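Long-range contacts in ribokinase (PDB 3RY7), which catalyses the magnesium-dependent, ATP-driven phosphorylation of D-ribose at O-5 to give D-ribose 5-phosphate, and is activated by monovalent cations: residues A[2-6]-A[261-265]; A[56-60]-A[76-82]; A[190-194]-A[207-211]. All blocks are in the same frame, centred on the assembly; numbering follows the deposited sequence.

Contact 1: residues A[2-6]-A[261-265]; sequences TNKVV and VSRLN
N3 reaches from the start of the chain to the C-terminal end of helix 252-263 and uses its amide nitrogen to bind that end. The contact belongs to the alpha/beta core of the PfkB (ribokinase) fold, where strand 4-8 runs inside the large, mainly parallel sheet and helix 252-263 packs across it. In N3 the bond from CA to CB points toward the helix, and CG then lies anti to the carbonyl carbon (chi1 -68°), carrying the amide to the last helical turn. CG comes within 3.5 Å of L264 O; OD1, also 3.5 Å from that oxygen, does not bond to it, since both are acceptors. The tip, ND2, does the binding: it donates to V261 O at 2.7 Å, with the acceptor near the amide plane of N3, and to L264 O at 2.8 Å, with the acceptor tilted out of it. Both bonds are bent, the one to V261 O more so (139° against 153°); the two acceptors lie roughly at right angles about ND2, which fits one amide hydrogen each. L264 is the first residue to leave helical geometry, and the amide thus bridges a carbonyl of the final turn and one just beyond it. S262 O, between them in sequence, also lies close to ND2 but at a poor angle; it is served instead by water 1, which donates to it and accepts from N3 N. Next to this cluster the contact becomes apolar. V5, already in the strand and bonded through its backbone to D56 and T58, points its side chain at the helix, while V261 also rests on F136 and V138 of strand 136-140. The two valines meet obliquely through their methyl groups, V5 CG2 lying 3.8 Å from V261 CG1.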
ATOM      1  N   THR A   2       5.467 -28.796  -3.194  1.00 59.38           N
ATOM      2  CA  THR A   2       5.641 -27.940  -2.012  1.00 61.60           C
ATOM      3  C   THR A   2       6.762 -28.392  -1.066  1.00 46.55           C
ATOM      4  O   THR A   2       6.729 -29.497  -0.531  1.00 44.74           O
ATOM      5  CB  THR A   2       4.340 -27.819  -1.182  1.00 56.96           C
ATOM      6  OG1 THR A   2       3.987 -29.102  -0.642  1.00 62.39           O
ATOM      7  CG2 THR A   2       3.204 -27.288  -2.046  1.00 57.02           C
ATOM      8  N   ASN A   3       7.732 -27.507  -0.850  1.00 41.61           N
ATOM      9  CA  ASN A   3       8.830 -27.751   0.078  1.00 34.80           C
ATOM     10  C   ASN A   3       8.410 -27.667   1.549  1.00 35.21           C
ATOM     11  O   ASN A   3       7.535 -26.885   1.906  1.00 35.49           O
ATOM     12  CB  ASN A   3       9.952 -26.738  -0.168  1.00 32.89           C
ATOM     13  CG  ASN A   3      10.633 -26.936  -1.499  1.00 36.44           C
ATOM     14  OD1 ASN A   3      10.592 -28.022  -2.073  1.00 41.49           O
ATOM     15  ND2 ASN A   3      11.269 -25.883  -2.002  1.00 36.02           N
ATOM     16  N   LYS A   4       9.035 -28.479   2.394  1.00 35.67           N
ATOM     17  CA  LYS A   4       8.956 -28.295   3.837  1.00 33.81           C
ATOM     18  C   LYS A   4      10.111 -27.395   4.252  1.00 37.55           C
ATOM     19  O   LYS A   4      11.285 -27.723   4.040  1.00 33.90           O
ATOM     20  CB  LYS A   4       9.031 -29.628   4.582  1.00 36.77           C
ATOM     21  CG  LYS A   4       7.705 -30.381   4.633  1.00 44.41           C
ATOM     22  CD  LYS A   4       7.875 -31.804   5.154  1.00 48.83           C
ATOM     23  CE  LYS A   4       8.531 -32.707   4.109  1.00 57.60           C
ATOM     24  NZ  LYS A   4       8.712 -34.103   4.599  1.00 64.56           N
ATOM     25  N   VAL A   5       9.773 -26.247   4.823  1.00 28.49           N
ATOM     26  CA  VAL A   5      10.767 -25.238   5.129  1.00 29.98           C
ATOM     27  C   VAL A   5      10.705 -24.885   6.619  1.00 29.37           C
ATOM     28  O   VAL A   5       9.636 -24.596   7.148  1.00 27.70           O
ATOM     29  CB  VAL A   5      10.570 -23.972   4.241  1.00 31.27           C
ATOM     30  CG1 VAL A   5      11.553 -22.889   4.608  1.00 26.56           C
ATOM     31  CG2 VAL A   5      10.685 -24.327   2.755  1.00 28.16           C
ATOM     32  N   VAL A   6      11.850 -24.957   7.294  1.00 23.80           N
ATOM     33  CA  VAL A   6      11.971 -24.434   8.647  1.00 23.10           C
ATOM     34  C   VAL A   6      12.793 -23.181   8.563  1.00 22.24           C
ATOM     35  O   VAL A   6      13.875 -23.184   7.977  1.00 24.26           O
ATOM     36  CB  VAL A   6      12.695 -25.421   9.610  1.00 28.45           C
ATOM     37  CG1 VAL A   6      13.020 -24.740  10.929  1.00 25.19           C
ATOM     38  CG2 VAL A   6      11.849 -26.664   9.847  1.00 37.03           C
ATOM     39  N   VAL A 261      13.602 -20.157  -1.800  1.00 30.76           N
ATOM     40  CA  VAL A 261      13.564 -21.442  -1.108  1.00 27.17           C
ATOM     41  C   VAL A 261      12.255 -22.224  -1.329  1.00 31.76           C
ATOM     42  O   VAL A 261      12.275 -23.459  -1.406  1.00 28.37           O
ATOM     43  CB  VAL A 261      13.853 -21.270   0.402  1.00 27.92           C
ATOM     44  CG1 VAL A 261      13.651 -22.576   1.136  1.00 26.16           C
ATOM     45  CG2 VAL A 261      15.263 -20.764   0.593  1.00 23.67           C
ATOM     46  N   SER A 262      11.126 -21.518  -1.438  1.00 25.97           N
ATOM     47  CA  SER A 262       9.842 -22.182  -1.696  1.00 28.34           C
ATOM     48  C   SER A 262       9.840 -22.927  -3.044  1.00 31.71           C
ATOM     49  O   SER A 262       9.154 -23.938  -3.222  1.00 33.51           O
ATOM     50  CB  SER A 262       8.689 -21.162  -1.670  1.00 33.13           C
ATOM     51  OG  SER A 262       8.710 -20.299  -2.806  1.00 26.74           O
ATOM     52  N   ARG A 263      10.634 -22.416  -3.978  1.00 32.51           N
ATOM     53  CA  ARG A 263      10.614 -22.860  -5.363  1.00 37.56           C
ATOM     54  C   ARG A 263      11.738 -23.862  -5.684  1.00 38.75           C
ATOM     55  O   ARG A 263      11.620 -24.657  -6.622  1.00 40.31           O
ATOM     56  CB  ARG A 263      10.704 -21.629  -6.276  1.00 31.46           C
ATOM     57  CG  ARG A 263      10.882 -21.920  -7.757  1.00 42.57           C
ATOM     58  CD  ARG A 263       9.821 -22.886  -8.253  1.00 48.29           C
ATOM     59  NE  ARG A 263       8.476 -22.328  -8.175  1.00 51.52           N
ATOM     60  CZ  ARG A 263       7.849 -21.749  -9.199  1.00 62.24           C
ATOM     61  NH1 ARG A 263       8.452 -21.644 -10.383  1.00 51.53           N
ATOM     62  NH2 ARG A 263       6.613 -21.279  -9.034  1.00 60.48           N
ATOM     63  N   LEU A 264      12.813 -23.830  -4.898  1.00 36.02           N
ATOM     64  CA  LEU A 264      13.985 -24.677  -5.140  1.00 35.66           C
ATOM     65  C   LEU A 264      13.664 -26.154  -5.011  1.00 37.60           C
ATOM     66  O   LEU A 264      13.107 -26.586  -3.999  1.00 37.31           O
ATOM     67  CB  LEU A 264      15.090 -24.356  -4.141  1.00 32.96           C
ATOM     68  CG  LEU A 264      16.489 -24.078  -4.687  1.00 37.71           C
ATOM     69  CD1 LEU A 264      17.521 -24.360  -3.612  1.00 22.49           C
ATOM     70  CD2 LEU A 264      16.794 -24.864  -5.956  1.00 33.39           C
ATOM     71  N   ASN A 265      14.018 -26.935  -6.027  1.00 38.97           N
ATOM     72  CA  ASN A 265      13.917 -28.389  -5.916  1.00 37.04           C
ATOM     73  C   ASN A 265      15.026 -28.891  -5.011  1.00 39.11           C
ATOM     74  O   ASN A 265      16.080 -28.253  -4.907  1.00 33.56           O
ATOM     75  CB  ASN A 265      14.013 -29.056  -7.294  1.00 44.38           C
ATOM     76  CG  ASN A 265      12.782 -28.819  -8.143  1.00 47.95           C
ATOM     77  OD1 ASN A 265      11.713 -28.475  -7.628  1.00 50.77           O
ATOM     78  ND2 ASN A 265      12.921 -29.010  -9.454  1.00 45.87           N
TER
HETATM   79  O   HOH W   1       7.119 -24.670  -1.816  1.00 34.13           O

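Contact 2: residues A[56-60]-A[76-82]; sequences DTTFI and FKVAHID
Backbone bonds join T57 and F59 to D82, tying strand 56-64 to the chain that leaves helix 70-78. D82 N donates to T57 O at 2.9 Å, almost straight at 171°, and F59 N returns a weak bond to D82 O at 3.5 Å; together they make a single bridge between T58 and D82. I81 CA adds a CA-H...O contact to the same T57 oxygen. Waters extend the pairing: water 2 links T57 N to H80 O, water 4 donates to both F59 O and D82 O, and water 3 joins T58 OG1 to D82 OD1, whose side chains run side by side. The other carboxylate oxygen, D82 OD2, is hydrogen-bonded to S84 OG.

The apolar contacts centre on F59. Its CG is anti to the backbone N (chi1 -174°), which sends the ring toward F76; the pair forms an offset edge-to-face stack, F59 giving the edge, with centroids 5.3 Å apart and planes at 88°. I81 CG2 packs on F59 CB at 3.7 Å.

At H80, positive phi and two bonds back into the last turn form a Schellman motif, which ends the helix of this beta-alpha-beta unit (strand 56-64, helix 70-78, strand 87-89).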
ATOM      1  N   ASP A  56       5.398 -25.570   3.165  1.00 34.07           N
ATOM      2  CA  ASP A  56       5.056 -26.082   4.485  1.00 40.16           C
ATOM      3  C   ASP A  56       6.008 -25.439   5.487  1.00 40.09           C
ATOM      4  O   ASP A  56       7.156 -25.891   5.626  1.00 35.73           O
ATOM      5  CB  ASP A  56       5.293 -27.592   4.503  1.00 52.72           C
ATOM      6  CG  ASP A  56       4.033 -28.389   4.748  1.00 62.52           C
ATOM      7  OD1 ASP A  56       3.934 -28.997   5.838  1.00 56.71           O
ATOM      8  OD2 ASP A  56       3.165 -28.430   3.844  1.00 67.25           O
ATOM      9  N   THR A  57       5.555 -24.398   6.181  1.00 35.93           N
ATOM     10  CA  THR A  57       6.471 -23.594   6.994  1.00 32.65           C
ATOM     11  C   THR A  57       6.361 -23.751   8.514  1.00 31.07           C
ATOM     12  O   THR A  57       5.268 -23.761   9.082  1.00 30.33           O
ATOM     13  CB  THR A  57       6.334 -22.106   6.673  1.00 33.74           C
ATOM     14  OG1 THR A  57       6.275 -21.929   5.257  1.00 32.60           O
ATOM     15  CG2 THR A  57       7.517 -21.312   7.275  1.00 25.56           C
ATOM     16  N   THR A  58       7.524 -23.852   9.151  1.00 31.19           N
ATOM     17  CA  THR A  58       7.652 -23.856  10.598  1.00 27.72           C
ATOM     18  C   THR A  58       8.687 -22.794  10.942  1.00 29.25           C
ATOM     19  O   THR A  58       9.712 -22.677  10.264  1.00 28.54           O
ATOM     20  CB  THR A  58       8.130 -25.226  11.095  1.00 33.37           C
ATOM     21  OG1 THR A  58       7.197 -26.225  10.677  1.00 32.86           O
ATOM     22  CG2 THR A  58       8.253 -25.251  12.608  1.00 31.97           C
ATOM     23  N   PHE A  59       8.411 -21.994  11.969  1.00 28.51           N
ATOM     24  CA  PHE A  59       9.281 -20.873  12.331  1.00 20.97           C
ATOM     25  C   PHE A  59       9.759 -21.035  13.762  1.00 23.65           C
ATOM     26  O   PHE A  59       8.956 -21.093  14.689  1.00 26.75           O
ATOM     27  CB  PHE A  59       8.535 -19.543  12.166  1.00 21.03           C
ATOM     28  CG  PHE A  59       9.383 -18.317  12.387  1.00 22.62           C
ATOM     29  CD1 PHE A  59      10.748 -18.336  12.150  1.00 20.37           C
ATOM     30  CD2 PHE A  59       8.807 -17.129  12.814  1.00 19.55           C
ATOM     31  CE1 PHE A  59      11.523 -17.194  12.340  1.00 19.73           C
ATOM     32  CE2 PHE A  59       9.574 -15.995  13.003  1.00 16.57           C
ATOM     33  CZ  PHE A  59      10.929 -16.020  12.769  1.00 19.55           C
ATOM     34  N   ILE A  60      11.073 -21.141  13.925  1.00 21.34           N
ATOM     35  CA  ILE A  60      11.695 -21.220  15.229  1.00 21.56           C
ATOM     36  C   ILE A  60      12.210 -19.833  15.541  1.00 20.36           C
ATOM     37  O   ILE A  60      13.124 -19.333  14.889  1.00 19.16           O
ATOM     38  CB  ILE A  60      12.870 -22.208  15.253  1.00 18.23           C
ATOM     39  CG1 ILE A  60      12.426 -23.618  14.848  1.00 22.14           C
ATOM     40  CG2 ILE A  60      13.477 -22.260  16.619  1.00 20.89           C
ATOM     41  CD1 ILE A  60      13.608 -24.586  14.663  1.00 16.31           C
ATOM     42  N   PHE A  76       1.278 -14.862  11.822  1.00 31.07           N
ATOM     43  CA  PHE A  76       1.884 -16.160  11.557  1.00 32.94           C
ATOM     44  C   PHE A  76       0.776 -17.195  11.373  1.00 34.58           C
ATOM     45  O   PHE A  76       0.792 -17.982  10.416  1.00 31.50           O
ATOM     46  CB  PHE A  76       2.826 -16.599  12.688  1.00 26.29           C
ATOM     47  CG  PHE A  76       4.102 -15.789  12.783  1.00 27.82           C
ATOM     48  CD1 PHE A  76       4.552 -15.038  11.709  1.00 22.88           C
ATOM     49  CD2 PHE A  76       4.863 -15.804  13.942  1.00 24.15           C
ATOM     50  CE1 PHE A  76       5.726 -14.307  11.798  1.00 24.47           C
ATOM     51  CE2 PHE A  76       6.048 -15.078  14.037  1.00 21.62           C
ATOM     52  CZ  PHE A  76       6.481 -14.331  12.964  1.00 22.86           C
ATOM     53  N   LYS A  77      -0.190 -17.182  12.289  1.00 35.28           N
ATOM     54  CA  LYS A  77      -1.288 -18.143  12.257  1.00 36.32           C
ATOM     55  C   LYS A  77      -2.131 -18.006  10.982  1.00 38.50           C
ATOM     56  O   LYS A  77      -2.473 -19.001  10.343  1.00 38.72           O
ATOM     57  CB  LYS A  77      -2.166 -18.016  13.511  1.00 45.60           C
ATOM     58  CG  LYS A  77      -3.522 -18.720  13.388  0.49 47.54           C
ATOM     59  CD  LYS A  77      -4.546 -18.201  14.397  0.88 54.32           C
ATOM     60  CE  LYS A  77      -5.980 -18.343  13.867  0.58 60.38           C
ATOM     61  NZ  LYS A  77      -6.256 -17.449  12.686  1.00 61.00           N
ATOM     62  N   VAL A  78      -2.463 -16.776  10.613  1.00 30.37           N
ATOM     63  CA  VAL A  78      -3.190 -16.531   9.374  1.00 32.06           C
ATOM     64  C   VAL A  78      -2.440 -17.091   8.168  1.00 38.85           C
ATOM     65  O   VAL A  78      -3.050 -17.515   7.185  1.00 37.41           O
ATOM     66  CB  VAL A  78      -3.448 -15.030   9.158  1.00 37.61           C
ATOM     67  CG1 VAL A  78      -3.663 -14.720   7.681  1.00 37.90           C
ATOM     68  CG2 VAL A  78      -4.648 -14.578  10.000  1.00 38.70           C
ATOM     69  N   ALA A  79      -1.113 -17.096   8.239  1.00 35.74           N
ATOM     70  CA  ALA A  79      -0.313 -17.602   7.129  1.00 37.40           C
ATOM     71  C   ALA A  79      -0.117 -19.117   7.205  1.00 35.70           C
ATOM     72  O   ALA A  79       0.502 -19.716   6.336  1.00 41.66           O
ATOM     73  CB  ALA A  79       1.021 -16.881   7.063  1.00 31.81           C
ATOM     74  N   HIS A  80      -0.658 -19.726   8.248  1.00 36.88           N
ATOM     75  CA  HIS A  80      -0.533 -21.167   8.464  1.00 42.48           C
ATOM     76  C   HIS A  80       0.899 -21.624   8.756  1.00 42.10           C
ATOM     77  O   HIS A  80       1.298 -22.758   8.447  1.00 40.78           O
ATOM     78  CB  HIS A  80      -1.173 -21.960   7.318  1.00 46.53           C
ATOM     79  CG  HIS A  80      -2.660 -21.806   7.250  1.00 51.05           C
ATOM     80  ND1 HIS A  80      -3.286 -20.995   6.325  1.00 58.83           N
ATOM     81  CD2 HIS A  80      -3.646 -22.323   8.023  1.00 55.48           C
ATOM     82  CE1 HIS A  80      -4.592 -21.035   6.518  1.00 54.86           C
ATOM     83  NE2 HIS A  80      -4.838 -21.834   7.543  1.00 54.52           N
ATOM     84  N   ILE A  81       1.665 -20.738   9.378  1.00 33.90           N
ATOM     85  CA  ILE A  81       2.982 -21.100   9.857  1.00 32.01           C
ATOM     86  C   ILE A  81       2.828 -21.885  11.146  1.00 36.35           C
ATOM     87  O   ILE A  81       2.109 -21.461  12.048  1.00 39.38           O
ATOM     88  CB  ILE A  81       3.813 -19.864  10.124  1.00 30.54           C
ATOM     89  CG1 ILE A  81       4.078 -19.119   8.809  1.00 33.22           C
ATOM     90  CG2 ILE A  81       5.110 -20.253  10.822  1.00 26.40           C
ATOM     91  CD1 ILE A  81       4.488 -17.655   8.981  1.00 23.65           C
ATOM     92  N   ASP A  82       3.481 -23.039  11.231  1.00 30.30           N
ATOM     93  CA  ASP A  82       3.406 -23.843  12.448  1.00 34.67           C
ATOM     94  C   ASP A  82       4.195 -23.119  13.536  1.00 33.85           C
ATOM     95  O   ASP A  82       5.390 -22.875  13.389  1.00 29.97           O
ATOM     96  CB  ASP A  82       3.926 -25.267  12.205  1.00 31.63           C
ATOM     97  CG  ASP A  82       3.952 -26.125  13.476  1.00 38.56           C
ATOM     98  OD1 ASP A  82       4.373 -27.298  13.404  1.00 43.23           O
ATOM     99  OD2 ASP A  82       3.555 -25.641  14.549  1.00 37.42           O
TER
HETATM  100  O   HOH W   2       2.939 -23.243   6.083  1.00 33.48           O
HETATM  101  O   HOH W   3       6.691 -28.508  12.103  1.00 47.57           O
HETATM  102  O   HOH W   4       7.140 -23.019  15.420  1.00 28.75           O

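Contact 3: residues A[190-194]-A[207-211]; sequences AELLS and NANYF
L193 and F211 make the close apolar part of this helix pair. CB of L193 sits in the plane of the F211 ring, at its edge, 3.8 Å from CZ, and the two side chains cross at about a right angle. Both also touch I183, and F211 reaches V219, so this part of the contact lies against the large sheet. Beside it, the CA of S194 stands over one face of the Y210 ring in a CH-pi contact, 4.1 Å from the centroid. The arrangement joins two successive helices of the PfkB kinase fold, 187-194 and 201-213, whose short segments cross at 51° with axes 10.1 Å apart. S194 OG, placed between its backbone N and carbonyl carbon (chi1 74°), donates to A190 O at 3.1 Å from well above the carbonyl plane. That oxygen also accepts from S194 N, and OG has a further partner in I196 N. The buried N207 side chain lies against A190 and S194. On the more open side, where L193 and Y210 are partly exposed, the fit is looser: Y210 OH and L193 O lie 3.6 Å apart and are linked by water 5, which donates to L193 O at 3.1 Å and lies 2.6 Å from Y210 OH.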
ATOM      1  N   ALA A 190      29.061 -10.524   0.984  1.00 35.80           N
ATOM      2  CA  ALA A 190      30.027 -11.336   0.256  1.00 31.57           C
ATOM      3  C   ALA A 190      31.458 -10.879   0.541  1.00 37.27           C
ATOM      4  O   ALA A 190      32.321 -11.691   0.897  1.00 35.58           O
ATOM      5  CB  ALA A 190      29.741 -11.289  -1.223  1.00 27.31           C
ATOM      6  N   GLU A 191      31.695  -9.604   0.380  1.00 35.56           N
ATOM      7  CA  GLU A 191      33.052  -9.020   0.542  0.52 38.08           C
ATOM      8  C   GLU A 191      33.597  -9.097   1.952  1.00 40.46           C
ATOM      9  O   GLU A 191      34.772  -9.184   2.133  1.00 41.70           O
ATOM     10  CB  GLU A 191      33.074  -7.549   0.130  0.52 39.12           C
ATOM     11  CG  GLU A 191      32.391  -7.280  -1.183  0.52 39.27           C
ATOM     12  CD  GLU A 191      32.228  -5.796  -1.470  0.52 39.56           C
ATOM     13  OE1 GLU A 191      32.962  -4.973  -0.841  0.52 44.08           O
ATOM     14  OE2 GLU A 191      31.362  -5.472  -2.328  0.52 30.91           O
ATOM     15  N   LEU A 192      32.748  -9.059   2.951  1.00 40.51           N
ATOM     16  CA  LEU A 192      33.192  -9.198   4.333  1.00 41.32           C
ATOM     17  C   LEU A 192      33.633 -10.637   4.596  1.00 41.43           C
ATOM     18  O   LEU A 192      34.544 -10.892   5.391  1.00 42.23           O
ATOM     19  CB  LEU A 192      32.086  -8.791   5.311  1.00 39.58           C
ATOM     20  CG  LEU A 192      32.390  -9.128   6.773  1.00 51.68           C
ATOM     21  CD1 LEU A 192      33.644  -8.393   7.265  1.00 48.66           C
ATOM     22  CD2 LEU A 192      31.197  -8.824   7.667  1.00 45.22           C
ATOM     23  N   LEU A 193      32.978 -11.580   3.930  1.00 40.77           N
ATOM     24  CA  LEU A 193      33.289 -12.986   4.134  1.00 39.85           C
ATOM     25  C   LEU A 193      34.479 -13.442   3.273  1.00 42.50           C
ATOM     26  O   LEU A 193      35.349 -14.175   3.749  1.00 46.50           O
ATOM     27  CB  LEU A 193      32.053 -13.850   3.861  1.00 39.22           C
ATOM     28  CG  LEU A 193      30.831 -13.654   4.773  1.00 39.23           C
ATOM     29  CD1 LEU A 193      29.722 -14.633   4.415  1.00 30.78           C
ATOM     30  CD2 LEU A 193      31.213 -13.803   6.239  1.00 40.79           C
ATOM     31  N   SER A 194      34.516 -13.001   2.016  1.00 40.81           N
ATOM     32  CA  SER A 194      35.552 -13.430   1.078  1.00 39.54           C
ATOM     33  C   SER A 194      36.797 -12.548   1.127  1.00 46.94           C
ATOM     34  O   SER A 194      37.896 -13.001   0.810  1.00 45.15           O
ATOM     35  CB  SER A 194      35.014 -13.404  -0.346  1.00 36.47           C
ATOM     36  OG  SER A 194      34.910 -12.069  -0.785  1.00 36.07           O
ATOM     37  N   ASN A 207      34.535 -14.449  -5.795  1.00 31.93           N
ATOM     38  CA  ASN A 207      33.737 -14.663  -4.582  1.00 38.10           C
ATOM     39  C   ASN A 207      33.180 -16.080  -4.510  1.00 32.76           C
ATOM     40  O   ASN A 207      33.457 -16.816  -3.560  1.00 33.13           O
ATOM     41  CB  ASN A 207      32.604 -13.621  -4.489  1.00 35.35           C
ATOM     42  CG  ASN A 207      33.017 -12.397  -3.706  1.00 35.38           C
ATOM     43  OD1 ASN A 207      33.529 -11.421  -4.261  1.00 44.56           O
ATOM     44  ND2 ASN A 207      32.833 -12.458  -2.401  1.00 31.44           N
ATOM     45  N   ALA A 208      32.427 -16.468  -5.534  1.00 28.84           N
ATOM     46  CA  ALA A 208      31.933 -17.835  -5.624  1.00 30.62           C
ATOM     47  C   ALA A 208      33.039 -18.853  -5.324  1.00 36.65           C
ATOM     48  O   ALA A 208      32.844 -19.786  -4.549  1.00 31.00           O
ATOM     49  CB  ALA A 208      31.331 -18.089  -6.986  1.00 30.48           C
ATOM     50  N   ASN A 209      34.205 -18.662  -5.934  1.00 37.27           N
ATOM     51  CA  ASN A 209      35.295 -19.622  -5.804  1.00 37.21           C
ATOM     52  C   ASN A 209      35.790 -19.723  -4.377  1.00 36.30           C
ATOM     53  O   ASN A 209      36.171 -20.804  -3.908  1.00 38.45           O
ATOM     54  CB  ASN A 209      36.446 -19.284  -6.758  1.00 42.40           C
ATOM     55  CG  ASN A 209      36.205 -19.818  -8.161  1.00 45.11           C
ATOM     56  OD1 ASN A 209      35.569 -20.859  -8.336  1.00 43.10           O
ATOM     57  ND2 ASN A 209      36.715 -19.111  -9.165  1.00 50.47           N
ATOM     58  N   TYR A 210      35.783 -18.592  -3.684  1.00 37.95           N
ATOM     59  CA  TYR A 210      36.088 -18.603  -2.271  1.00 34.65           C
ATOM     60  C   TYR A 210      35.097 -19.496  -1.534  1.00 39.37           C
ATOM     61  O   TYR A 210      35.505 -20.402  -0.803  1.00 34.85           O
ATOM     62  CB  TYR A 210      36.062 -17.205  -1.662  1.00 37.58           C
ATOM     63  CG  TYR A 210      36.097 -17.302  -0.163  1.00 38.38           C
ATOM     64  CD1 TYR A 210      34.939 -17.147   0.589  1.00 40.87           C
ATOM     65  CD2 TYR A 210      37.279 -17.624   0.503  1.00 44.65           C
ATOM     66  CE1 TYR A 210      34.961 -17.262   1.962  1.00 40.10           C
ATOM     67  CE2 TYR A 210      37.313 -17.751   1.883  1.00 44.99           C
ATOM     68  CZ  TYR A 210      36.149 -17.565   2.609  1.00 45.72           C
ATOM     69  OH  TYR A 210      36.160 -17.688   3.981  1.00 46.19           O
ATOM     70  N   PHE A 211      33.797 -19.255  -1.730  1.00 34.22           N
ATOM     71  CA  PHE A 211      32.785 -20.039  -1.007  1.00 36.65           C
ATOM     72  C   PHE A 211      32.817 -21.526  -1.351  1.00 29.45           C
ATOM     73  O   PHE A 211      32.737 -22.373  -0.462  1.00 29.22           O
ATOM     74  CB  PHE A 211      31.365 -19.446  -1.138  1.00 25.53           C
ATOM     75  CG  PHE A 211      31.240 -18.085  -0.514  1.00 28.71           C
ATOM     76  CD1 PHE A 211      31.466 -17.914   0.841  1.00 33.70           C
ATOM     77  CD2 PHE A 211      30.958 -16.976  -1.281  1.00 29.24           C
ATOM     78  CE1 PHE A 211      31.388 -16.673   1.422  1.00 32.29           C
ATOM     79  CE2 PHE A 211      30.881 -15.728  -0.706  1.00 37.18           C
ATOM     80  CZ  PHE A 211      31.095 -15.577   0.656  1.00 32.67           C
TER
HETATM   81  O   HOH W   5      34.511 -16.453   5.601  1.00 48.92           O

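In the fold
Contacts 1 and 2 meet directly, because strands 4-8 and 56-64 are neighbours in the large sheet: V5 N lies 2.8 Å from D56 O and N3 O 2.8 Å from D56 N, both probable hydrogen bonds, and V6 packs on I60. Their centres are 13 Å apart. Contact 3 touches neither: its centre is 25 Å from that of contact 1 (nearest atoms about 15 Å) and 32 Å from that of contact 2, across the chain's centre. The contacts lie at different distances from the active site. Between side chains, F76 is about 4 Å from A44, probably part of the ribose site, V261 about 11 Å from the probable proton acceptor D254, and A190 about 6 Å from N186, a likely ATP ligand.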